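Local coordinates for protein hydrogenase maturation factor (Thermoanaerobacter tengcongensis, PDB 3VTH) that probably uses carbamoyl phosphate and ATP to carbamoylate the C-terminal cysteine of HypE during the maturation of [NiFe]-hydrogenases, at residues I479-C491 with A505-G519. Residues are numbered along the deposited sequence; the frame is centred on the assembly and turned at random.
Sequences IEVQHHHAHIASC and AYDGTGYGTDGNVWG. With FE (Fe (III) ion), chain I; AP2 (phosphomethylphosphonic acid adenosyl ester), chain H.
H484 and D507 meet beside the iron site of the Kae1-like, actin-type ATPase fold, a worked example of a second-shell histidine positioning a metal-binding carboxylate. Helix 483-491 carries the HxxxH pair H483 and H487, whose NE2 atoms bind the iron(III) together with D507 OD2, with H483 ND1 hydrogen-bonded to D460, while D734 and two oxygens of the nucleotide analogue complete the site. H484 stands between these ligands in sequence yet has a different task. With CG beside its own backbone N (chi1 -58°), its ring reaches into the hairpin of 505-519, where NE2 donates to D507 OD1 at 2.7 Å. The oxygen lies in the ring plane and is met on its syn side, but 30° out of the carboxylate plane. D507 thus serves both shells, OD2 binding the metal while OD1 accepts from the histidine.

Packing holds that ring from several directions. A505 CB rests against H484 CB at 3.6 Å and also touches I488 CD1, whereas W518 CB lies 3.3 Å from H484 CE1. G510 is bare where a side chain would collide with both H483 and H484; its CA sits over a face of the H483 ring in a CH-pi contact.

Q482, the N-cap of the helix, sets the other edge of H484. OE1 accepts from the backbone N of H485 and, weakly, of H484, while the amide NE2 lies 3.3 Å from W518 CE3. An alanine here would remove both the cap and the amide donor, and is likely to leave the H484 ring freer to turn away from D507. A water also joins H483 N to Y511 O. That same carbonyl takes a hydrogen bond from Q482 NE2 at 3.0 Å, and the amide's second N-H runs almost straight (173°) to H484 ND1.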
loop_
_atom_site.group_PDB
_atom_site.type_symbol
_atom_site.label_atom_id
_atom_site.label_comp_id
_atom_site.label_asym_id
_atom_site.label_seq_id
_atom_site.Cartn_x
_atom_site.Cartn_y
_atom_site.Cartn_z
ATOM N N ILE A 479 12.338 15.855 -15.081
ATOM C CA ILE A 479 11.839 16.874 -14.167
ATOM C C ILE A 479 12.167 16.452 -12.723
ATOM O O ILE A 479 11.739 15.384 -12.277
ATOM C CB ILE A 479 10.324 17.158 -14.373
ATOM C CG1 ILE A 479 10.078 17.742 -15.784
ATOM C CG2 ILE A 479 9.816 18.143 -13.311
ATOM C CD1 ILE A 479 8.600 17.867 -16.178
ATOM N N GLU A 480 12.950 17.274 -12.020
ATOM C CA GLU A 480 13.268 17.020 -10.620
ATOM C C GLU A 480 12.164 17.593 -9.756
ATOM O O GLU A 480 11.661 18.689 -10.026
ATOM C CB GLU A 480 14.651 17.601 -10.237
ATOM C CG GLU A 480 14.787 19.138 -10.344
ATOM C CD GLU A 480 16.150 19.668 -9.863
ATOM O OE1 GLU A 480 16.285 20.912 -9.707
ATOM O OE2 GLU A 480 17.078 18.847 -9.643
ATOM N N VAL A 481 11.791 16.851 -8.717
ATOM C CA VAL A 481 10.668 17.191 -7.860
ATOM C C VAL A 481 11.150 17.152 -6.409
ATOM O O VAL A 481 11.709 16.151 -5.956
ATOM C CB VAL A 481 9.490 16.196 -8.057
ATOM C CG1 VAL A 481 8.355 16.488 -7.070
ATOM C CG2 VAL A 481 8.995 16.224 -9.527
ATOM N N GLN A 482 10.958 18.251 -5.685
ATOM C CA GLN A 482 11.370 18.278 -4.291
ATOM C C GLN A 482 10.479 17.311 -3.499
ATOM O O GLN A 482 9.281 17.231 -3.739
ATOM C CB GLN A 482 11.311 19.692 -3.722
ATOM C CG GLN A 482 12.152 19.842 -2.439
ATOM C CD GLN A 482 11.431 19.347 -1.192
ATOM O OE1 GLN A 482 10.213 19.490 -1.072
ATOM N NE2 GLN A 482 12.184 18.774 -0.253
ATOM N N HIS A 483 11.093 16.585 -2.562
ATOM C CA HIS A 483 10.465 15.463 -1.837
ATOM C C HIS A 483 9.156 15.827 -1.136
ATOM O O HIS A 483 8.157 15.111 -1.239
ATOM C CB HIS A 483 11.462 14.931 -0.800
ATOM C CG HIS A 483 11.024 13.666 -0.125
ATOM N ND1 HIS A 483 11.249 12.419 -0.668
ATOM C CD2 HIS A 483 10.404 13.454 1.063
ATOM C CE1 HIS A 483 10.780 11.493 0.153
ATOM N NE2 HIS A 483 10.265 12.094 1.209
ATOM N N HIS A 484 9.176 16.931 -0.391
ATOM C CA HIS A 484 8.017 17.332 0.382
ATOM C C HIS A 484 6.906 17.892 -0.479
ATOM O O HIS A 484 5.733 17.654 -0.200
ATOM C CB HIS A 484 8.447 18.215 1.561
ATOM C CG HIS A 484 9.416 17.498 2.445
ATOM N ND1 HIS A 484 10.778 17.544 2.239
ATOM C CD2 HIS A 484 9.215 16.601 3.442
ATOM C CE1 HIS A 484 11.379 16.751 3.108
ATOM N NE2 HIS A 484 10.454 16.170 3.849
ATOM N N HIS A 485 7.279 18.601 -1.542
ATOM C CA HIS A 485 6.316 19.009 -2.542
ATOM C C HIS A 485 5.589 17.764 -3.071
ATOM O O HIS A 485 4.363 17.764 -3.166
ATOM C CB HIS A 485 7.023 19.805 -3.661
ATOM C CG HIS A 485 6.095 20.428 -4.661
ATOM N ND1 HIS A 485 6.518 20.820 -5.912
ATOM C CD2 HIS A 485 4.771 20.720 -4.602
ATOM C CE1 HIS A 485 5.499 21.330 -6.580
ATOM N NE2 HIS A 485 4.425 21.263 -5.816
ATOM N N ALA A 486 6.337 16.708 -3.397
ATOM C CA ALA A 486 5.743 15.459 -3.893
ATOM C C ALA A 486 4.771 14.810 -2.898
ATOM O O ALA A 486 3.714 14.333 -3.307
ATOM C CB ALA A 486 6.826 14.473 -4.303
ATOM N N HIS A 487 5.122 14.772 -1.606
ATOM C CA HIS A 487 4.189 14.269 -0.569
ATOM C C HIS A 487 2.865 15.042 -0.631
ATOM O O HIS A 487 1.777 14.442 -0.648
ATOM C CB HIS A 487 4.776 14.418 0.857
ATOM C CG HIS A 487 5.640 13.277 1.312
ATOM N ND1 HIS A 487 5.224 11.959 1.297
ATOM C CD2 HIS A 487 6.880 13.273 1.866
ATOM C CE1 HIS A 487 6.178 11.194 1.803
ATOM N NE2 HIS A 487 7.194 11.968 2.153
ATOM N N ILE A 488 2.940 16.373 -0.662
ATOM C CA ILE A 488 1.718 17.190 -0.690
ATOM C C ILE A 488 0.907 16.914 -1.970
ATOM O O ILE A 488 -0.327 16.772 -1.917
ATOM C CB ILE A 488 2.022 18.723 -0.540
ATOM C CG1 ILE A 488 2.769 19.017 0.763
ATOM C CG2 ILE A 488 0.729 19.590 -0.627
ATOM C CD1 ILE A 488 2.120 18.426 2.041
ATOM N N ALA A 489 1.604 16.812 -3.105
ATOM C CA ALA A 489 0.944 16.573 -4.396
ATOM C C ALA A 489 0.288 15.192 -4.474
ATOM O O ALA A 489 -0.747 15.045 -5.138
ATOM C CB ALA A 489 1.928 16.737 -5.548
ATOM N N SER A 490 0.877 14.195 -3.810
ATOM C CA SER A 490 0.295 12.845 -3.784
ATOM C C SER A 490 -1.107 12.874 -3.183
ATOM O O SER A 490 -2.024 12.227 -3.700
ATOM C CB SER A 490 1.200 11.820 -3.075
ATOM O OG SER A 490 1.198 11.939 -1.651
ATOM N N CYS A 491 -1.269 13.637 -2.109
ATOM C CA CYS A 491 -2.585 13.829 -1.502
ATOM C C CYS A 491 -3.500 14.674 -2.403
ATOM O O CYS A 491 -4.660 14.315 -2.614
ATOM C CB CYS A 491 -2.443 14.446 -0.112
ATOM S SG CYS A 491 -4.015 14.771 0.683
ATOM N N ALA A 505 4.122 19.014 5.485
ATOM C CA ALA A 505 4.852 17.831 5.092
ATOM C C ALA A 505 5.806 17.463 6.226
ATOM O O ALA A 505 6.854 18.098 6.415
ATOM C CB ALA A 505 5.602 18.090 3.809
ATOM N N TYR A 506 5.423 16.456 7.004
ATOM C CA TYR A 506 6.214 16.062 8.177
ATOM C C TYR A 506 6.723 14.647 7.927
ATOM O O TYR A 506 5.938 13.746 7.660
ATOM C CB TYR A 506 5.376 16.112 9.470
ATOM C CG TYR A 506 5.047 17.502 10.006
ATOM C CD1 TYR A 506 5.601 18.658 9.428
ATOM C CD2 TYR A 506 4.230 17.652 11.129
ATOM C CE1 TYR A 506 5.351 19.931 9.950
ATOM C CE2 TYR A 506 3.953 18.919 11.660
ATOM C CZ TYR A 506 4.516 20.055 11.057
ATOM O OH TYR A 506 4.246 21.296 11.571
ATOM N N ASP A 507 8.033 14.461 7.976
ATOM C CA ASP A 507 8.624 13.117 7.819
ATOM C C ASP A 507 10.022 13.050 8.424
ATOM O O ASP A 507 10.399 13.944 9.186
ATOM C CB ASP A 507 8.575 12.600 6.355
ATOM C CG ASP A 507 9.452 13.389 5.377
ATOM O OD1 ASP A 507 10.278 14.258 5.772
ATOM O OD2 ASP A 507 9.310 13.131 4.158
ATOM N N GLY A 508 10.770 11.987 8.114
ATOM C CA GLY A 508 12.126 11.808 8.645
ATOM C C GLY A 508 13.226 12.544 7.887
ATOM O O GLY A 508 13.981 13.349 8.466
ATOM N N THR A 509 13.367 12.248 6.595
ATOM C CA THR A 509 14.423 12.863 5.803
ATOM C C THR A 509 14.004 13.000 4.363
ATOM O O THR A 509 13.606 12.035 3.726
ATOM C CB THR A 509 15.737 12.022 5.778
ATOM O OG1 THR A 509 15.429 10.669 5.408
ATOM C CG2 THR A 509 16.412 12.011 7.124
ATOM N N GLY A 510 14.121 14.201 3.844
ATOM C CA GLY A 510 13.945 14.425 2.425
ATOM C C GLY A 510 14.956 15.483 2.095
ATOM O O GLY A 510 15.286 16.317 2.940
ATOM N N TYR A 511 15.466 15.430 0.874
ATOM C CA TYR A 511 16.505 16.331 0.442
ATOM C C TYR A 511 15.902 17.713 0.184
ATOM O O TYR A 511 15.005 17.846 -0.646
ATOM C CB TYR A 511 17.119 15.763 -0.832
ATOM C CG TYR A 511 18.222 16.584 -1.410
ATOM C CD1 TYR A 511 19.525 16.455 -0.939
ATOM C CD2 TYR A 511 17.976 17.468 -2.462
ATOM C CE1 TYR A 511 20.549 17.203 -1.483
ATOM C CE2 TYR A 511 18.991 18.219 -3.011
ATOM C CZ TYR A 511 20.277 18.078 -2.528
ATOM O OH TYR A 511 21.293 18.832 -3.067
ATOM N N GLY A 512 16.385 18.721 0.915
ATOM C CA GLY A 512 15.935 20.110 0.761
ATOM C C GLY A 512 16.700 20.839 -0.334
ATOM O O GLY A 512 17.737 20.355 -0.786
ATOM N N THR A 513 16.204 21.996 -0.765
ATOM C CA THR A 513 16.854 22.748 -1.852
ATOM C C THR A 513 18.007 23.625 -1.356
ATOM O O THR A 513 18.715 24.244 -2.156
ATOM C CB THR A 513 15.842 23.646 -2.592
ATOM O OG1 THR A 513 15.194 24.501 -1.644
ATOM C CG2 THR A 513 14.778 22.784 -3.290
ATOM N N ASP A 514 18.181 23.689 -0.035
ATOM C CA ASP A 514 19.248 24.484 0.530
ATOM C C ASP A 514 20.411 23.619 1.041
ATOM O O ASP A 514 21.239 24.084 1.841
ATOM C CB ASP A 514 18.705 25.397 1.642
ATOM C CG ASP A 514 18.108 24.609 2.823
ATOM O OD1 ASP A 514 17.952 23.367 2.734
ATOM O OD2 ASP A 514 17.760 25.257 3.829
ATOM N N GLY A 515 20.465 22.373 0.577
ATOM C CA GLY A 515 21.527 21.435 0.976
ATOM C C GLY A 515 21.313 20.841 2.362
ATOM O O GLY A 515 22.192 20.147 2.899
ATOM N N ASN A 516 20.164 21.126 2.964
ATOM C CA ASN A 516 19.875 20.558 4.275
ATOM C C ASN A 516 18.795 19.516 4.170
ATOM O O ASN A 516 18.140 19.396 3.133
ATOM C CB ASN A 516 19.501 21.656 5.280
ATOM C CG ASN A 516 20.653 22.626 5.541
ATOM O OD1 ASN A 516 21.817 22.226 5.606
ATOM N ND2 ASN A 516 20.330 23.913 5.675
ATOM N N VAL A 517 18.625 18.744 5.237
ATOM C CA VAL A 517 17.567 17.754 5.313
ATOM C C VAL A 517 16.278 18.430 5.776
ATOM O O VAL A 517 16.295 19.192 6.756
ATOM C CB VAL A 517 17.954 16.633 6.298
ATOM C CG1 VAL A 517 16.773 15.694 6.566
ATOM C CG2 VAL A 517 19.188 15.863 5.775
ATOM N N TRP A 518 15.179 18.166 5.065
ATOM C CA TRP A 518 13.869 18.734 5.378
ATOM C C TRP A 518 12.965 17.627 5.905
ATOM O O TRP A 518 13.320 16.443 5.820
ATOM C CB TRP A 518 13.241 19.342 4.126
ATOM C CG TRP A 518 13.858 20.623 3.634
ATOM C CD1 TRP A 518 15.043 21.197 4.039
ATOM C CD2 TRP A 518 13.340 21.469 2.590
ATOM N NE1 TRP A 518 15.276 22.347 3.318
ATOM C CE2 TRP A 518 14.246 22.543 2.433
ATOM C CE3 TRP A 518 12.189 21.428 1.788
ATOM C CZ2 TRP A 518 14.045 23.573 1.488
ATOM C CZ3 TRP A 518 11.981 22.454 0.855
ATOM C CH2 TRP A 518 12.905 23.513 0.722
ATOM N N GLY A 519 11.794 17.978 6.424
ATOM C CA GLY A 519 10.945 16.961 7.084
ATOM C C GLY A 519 10.030 17.504 8.164
ATOM O O GLY A 519 9.317 16.750 8.825
HETATM FE FE FE I . 9.132 11.392 2.972
HETATM P PB AP2 H . 11.562 9.928 4.574
HETATM O O1B AP2 H . 11.605 10.353 6.020
HETATM O O2B AP2 H . 10.906 10.876 3.618
HETATM O O3B AP2 H . 12.885 9.372 4.110
HETATM C C3A AP2 H . 10.481 8.474 4.631
HETATM P PA AP2 H . 8.748 8.815 5.054
HETATM O O1A AP2 H . 8.114 7.462 4.764
HETATM O O2A AP2 H . 8.148 10.062 4.453
HETATM O "O5'" AP2 H . 8.766 9.085 6.650
HETATM C "C5'" AP2 H . 9.048 7.981 7.502
HETATM C "C4'" AP2 H . 9.365 8.587 8.850
HETATM O "O4'" AP2 H . 8.161 9.059 9.458
HETATM C "C3'" AP2 H . 9.930 7.575 9.827
HETATM O "O3'" AP2 H . 11.319 7.344 9.574
HETATM C "C2'" AP2 H . 9.648 8.283 11.137
HETATM O "O2'" AP2 H . 10.703 9.233 11.329
HETATM C "C1'" AP2 H . 8.308 8.987 10.882
HETATM N N9 AP2 H . 7.249 8.161 11.531
HETATM C C8 AP2 H . 6.873 6.896 11.216
HETATM N N7 AP2 H . 5.908 6.434 12.056
HETATM C C5 AP2 H . 5.645 7.418 12.938
HETATM C C6 AP2 H . 4.738 7.600 14.099
HETATM N N6 AP2 H . 3.886 6.618 14.489
HETATM N N1 AP2 H . 4.797 8.789 14.759
HETATM C C2 AP2 H . 5.619 9.792 14.381
HETATM N N3 AP2 H . 6.478 9.686 13.344
HETATM C C4 AP2 H . 6.533 8.545 12.601
HETATM O O HOH W 1 14.032 16.393 -2.692
#